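A-type flavoprotein (Giardia intestinalis, PDB 2Q9U) probably reduces oxygen at a diiron centre with electrons passed through FMN, as an oxygen-scavenging flavodiiron protein. Local coordinates at residues Glu64-Ile69 with Tyr98-Asn103. Sequence-based numbering, arbitrary orientation.
Sequences EWLSRI and YHKFTN
Phe101 reaches from the loop before strand 105-108 to helix 62-72 and ends among three helix side chains, Trp65, Leu66 and Ile69. Its CG stands anti to its own carbonyl carbon (chi1 -58°), and the tip of the ring does the touching: CZ of Phe101 lies 3.5 Å from CH2 of Trp65. The Trp65 six-membered ring and the phenyl ring meet obliquely, their planes at 61°, with CH2 of Trp65 near the plane of Phe101 on the CE2 side of its tip. CD1 of Ile69 also lies near that plane, but on the CE1 side, 3.9 Å from CZ of Phe101, while the same methyl rests on one face of the Trp65 ring. CD2 of Leu66 closes the group, 3.6 Å from CZ of Phe101.

The other branch of Leu66, CD1, lies 3.6 Å from CD of Lys100, whose extended chain crosses the leucine at about a right angle and carries its ammonium to a salt bridge with Glu63, the residue just before 64-69 on the same helix. Trp65, with CG anti to its backbone N (chi1 174°), brings the six-membered end of its indole up to the tip of Phe101, and its NE1 is satisfied by Ser43 OG. On another side of the helix, Arg68 NH2 makes a salt bridge to Glu64 OE2 (2.9 Å), and Arg68 NH1 a second one to Asp279 of the second subunit.

Phe101 is the centre of an inverse gamma turn that begins at Lys100, the last residue of the 3-10 segment 98-100. This is apolar helix-to-loop packing, joining helix 62-72 to the connection leading into strand 105-108 within the metallo-beta-lactamase-like domain, away from the diiron site.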
loop_
_atom_site.group_PDB
_atom_site.type_symbol
_atom_site.label_atom_id
_atom_site.label_comp_id
_atom_site.label_asym_id
_atom_site.label_seq_id
_atom_site.Cartn_x
_atom_site.Cartn_y
_atom_site.Cartn_z
ATOM N N GLU A 64 -9.550 9.921 -26.007
ATOM C CA GLU A 64 -8.296 10.679 -26.140
ATOM C C GLU A 64 -7.508 10.324 -27.407
ATOM O O GLU A 64 -7.056 11.216 -28.155
ATOM C CB GLU A 64 -7.444 10.495 -24.883
ATOM C CG GLU A 64 -6.172 11.371 -24.887
ATOM C CD GLU A 64 -5.281 11.194 -23.646
ATOM O OE1 GLU A 64 -5.634 10.474 -22.674
ATOM O OE2 GLU A 64 -4.183 11.780 -23.671
ATOM N N TRP A 65 -7.338 9.027 -27.645
ATOM C CA TRP A 65 -6.697 8.483 -28.836
ATOM C C TRP A 65 -7.420 8.958 -30.110
ATOM O O TRP A 65 -6.791 9.424 -31.083
ATOM C CB TRP A 65 -6.741 6.959 -28.725
ATOM C CG TRP A 65 -6.255 6.164 -29.926
ATOM C CD1 TRP A 65 -4.999 6.183 -30.486
ATOM C CD2 TRP A 65 -7.011 5.187 -30.673
ATOM N NE1 TRP A 65 -4.947 5.295 -31.536
ATOM C CE2 TRP A 65 -6.158 4.676 -31.674
ATOM C CE3 TRP A 65 -8.340 4.729 -30.613
ATOM C CZ2 TRP A 65 -6.583 3.710 -32.623
ATOM C CZ3 TRP A 65 -8.760 3.764 -31.547
ATOM C CH2 TRP A 65 -7.883 3.268 -32.531
ATOM N N LEU A 66 -8.744 8.861 -30.108
ATOM C CA LEU A 66 -9.508 9.283 -31.296
ATOM C C LEU A 66 -9.342 10.794 -31.514
ATOM O O LEU A 66 -9.247 11.242 -32.670
ATOM C CB LEU A 66 -10.984 8.902 -31.126
ATOM C CG LEU A 66 -11.242 7.384 -31.175
ATOM C CD1 LEU A 66 -12.685 7.030 -30.752
ATOM C CD2 LEU A 66 -10.912 6.801 -32.569
ATOM N N SER A 67 -9.290 11.552 -30.412
ATOM C CA SER A 67 -9.116 13.012 -30.471
ATOM C C SER A 67 -7.776 13.392 -31.096
ATOM O O SER A 67 -7.712 14.293 -31.940
ATOM C CB SER A 67 -9.275 13.666 -29.092
ATOM O OG SER A 67 -10.631 13.582 -28.687
ATOM N N ARG A 68 -6.711 12.705 -30.674
ATOM C CA ARG A 68 -5.398 12.903 -31.284
ATOM C C ARG A 68 -5.361 12.552 -32.769
ATOM O O ARG A 68 -4.809 13.303 -33.574
ATOM C CB ARG A 68 -4.315 12.137 -30.522
ATOM C CG ARG A 68 -4.154 12.611 -29.079
ATOM C CD ARG A 68 -2.891 11.968 -28.509
ATOM N NE ARG A 68 -2.780 12.164 -27.069
ATOM C CZ ARG A 68 -2.366 13.292 -26.504
ATOM N NH1 ARG A 68 -2.041 14.335 -27.269
ATOM N NH2 ARG A 68 -2.286 13.371 -25.171
ATOM N N ILE A 69 -5.971 11.429 -33.139
ATOM C CA ILE A 69 -6.057 11.066 -34.558
ATOM C C ILE A 69 -6.837 12.117 -35.366
ATOM O O ILE A 69 -6.376 12.572 -36.407
ATOM C CB ILE A 69 -6.701 9.663 -34.778
ATOM C CG1 ILE A 69 -5.784 8.583 -34.191
ATOM C CG2 ILE A 69 -6.831 9.360 -36.289
ATOM C CD1 ILE A 69 -6.461 7.192 -34.068
ATOM N N TYR A 98 -14.273 0.656 -33.192
ATOM C CA TYR A 98 -13.597 0.395 -34.456
ATOM C C TYR A 98 -14.425 0.910 -35.629
ATOM O O TYR A 98 -13.882 1.309 -36.659
ATOM C CB TYR A 98 -13.335 -1.103 -34.620
ATOM C CG TYR A 98 -14.549 -1.892 -35.055
ATOM C CD1 TYR A 98 -15.436 -2.411 -34.121
ATOM C CD2 TYR A 98 -14.810 -2.116 -36.400
ATOM C CE1 TYR A 98 -16.547 -3.132 -34.514
ATOM C CE2 TYR A 98 -15.917 -2.836 -36.803
ATOM C CZ TYR A 98 -16.782 -3.342 -35.856
ATOM O OH TYR A 98 -17.887 -4.058 -36.256
ATOM N N HIS A 99 -15.743 0.897 -35.463
ATOM C CA HIS A 99 -16.664 1.437 -36.485
ATOM C C HIS A 99 -16.438 2.906 -36.807
ATOM O O HIS A 99 -16.907 3.390 -37.839
ATOM C CB HIS A 99 -18.120 1.297 -36.048
ATOM C CG HIS A 99 -18.737 -0.009 -36.412
ATOM N ND1 HIS A 99 -18.698 -0.520 -37.693
ATOM C CD2 HIS A 99 -19.411 -0.912 -35.662
ATOM C CE1 HIS A 99 -19.330 -1.681 -37.713
ATOM N NE2 HIS A 99 -19.762 -1.945 -36.492
ATOM N N LYS A 100 -15.739 3.621 -35.927
ATOM C CA LYS A 100 -15.530 5.049 -36.138
ATOM C C LYS A 100 -14.622 5.323 -37.318
ATOM O O LYS A 100 -14.664 6.418 -37.898
ATOM C CB LYS A 100 -15.047 5.748 -34.863
ATOM C CG LYS A 100 -16.092 5.624 -33.732
ATOM C CD LYS A 100 -15.724 6.415 -32.518
ATOM C CE LYS A 100 -16.797 6.285 -31.411
ATOM N NZ LYS A 100 -16.387 7.084 -30.205
ATOM N N PHE A 101 -13.802 4.337 -37.675
ATOM C CA PHE A 101 -12.989 4.422 -38.862
ATOM C C PHE A 101 -13.815 3.894 -40.036
ATOM O O PHE A 101 -13.643 2.752 -40.478
ATOM C CB PHE A 101 -11.686 3.631 -38.668
ATOM C CG PHE A 101 -10.876 4.095 -37.486
ATOM C CD1 PHE A 101 -10.033 5.212 -37.596
ATOM C CD2 PHE A 101 -10.967 3.431 -36.264
ATOM C CE1 PHE A 101 -9.275 5.644 -36.496
ATOM C CE2 PHE A 101 -10.219 3.851 -35.154
ATOM C CZ PHE A 101 -9.365 4.958 -35.275
ATOM N N THR A 102 -14.719 4.749 -40.528
ATOM C CA THR A 102 -15.747 4.359 -41.523
ATOM C C THR A 102 -15.169 3.705 -42.755
ATOM O O THR A 102 -15.734 2.750 -43.319
ATOM C CB THR A 102 -16.505 5.591 -42.078
ATOM O OG1 THR A 102 -16.541 6.632 -41.103
ATOM C CG2 THR A 102 -17.910 5.194 -42.445
ATOM N N ASN A 103 -14.050 4.252 -43.204
ATOM C CA ASN A 103 -13.466 3.825 -44.458
ATOM C C ASN A 103 -12.190 3.026 -44.339
ATOM O O ASN A 103 -11.555 2.729 -45.359
ATOM C CB ASN A 103 -13.286 5.037 -45.369
ATOM C CG ASN A 103 -14.607 5.532 -45.919
ATOM O OD1 ASN A 103 -15.370 4.763 -46.527
ATOM N ND2 ASN A 103 -14.889 6.798 -45.713
#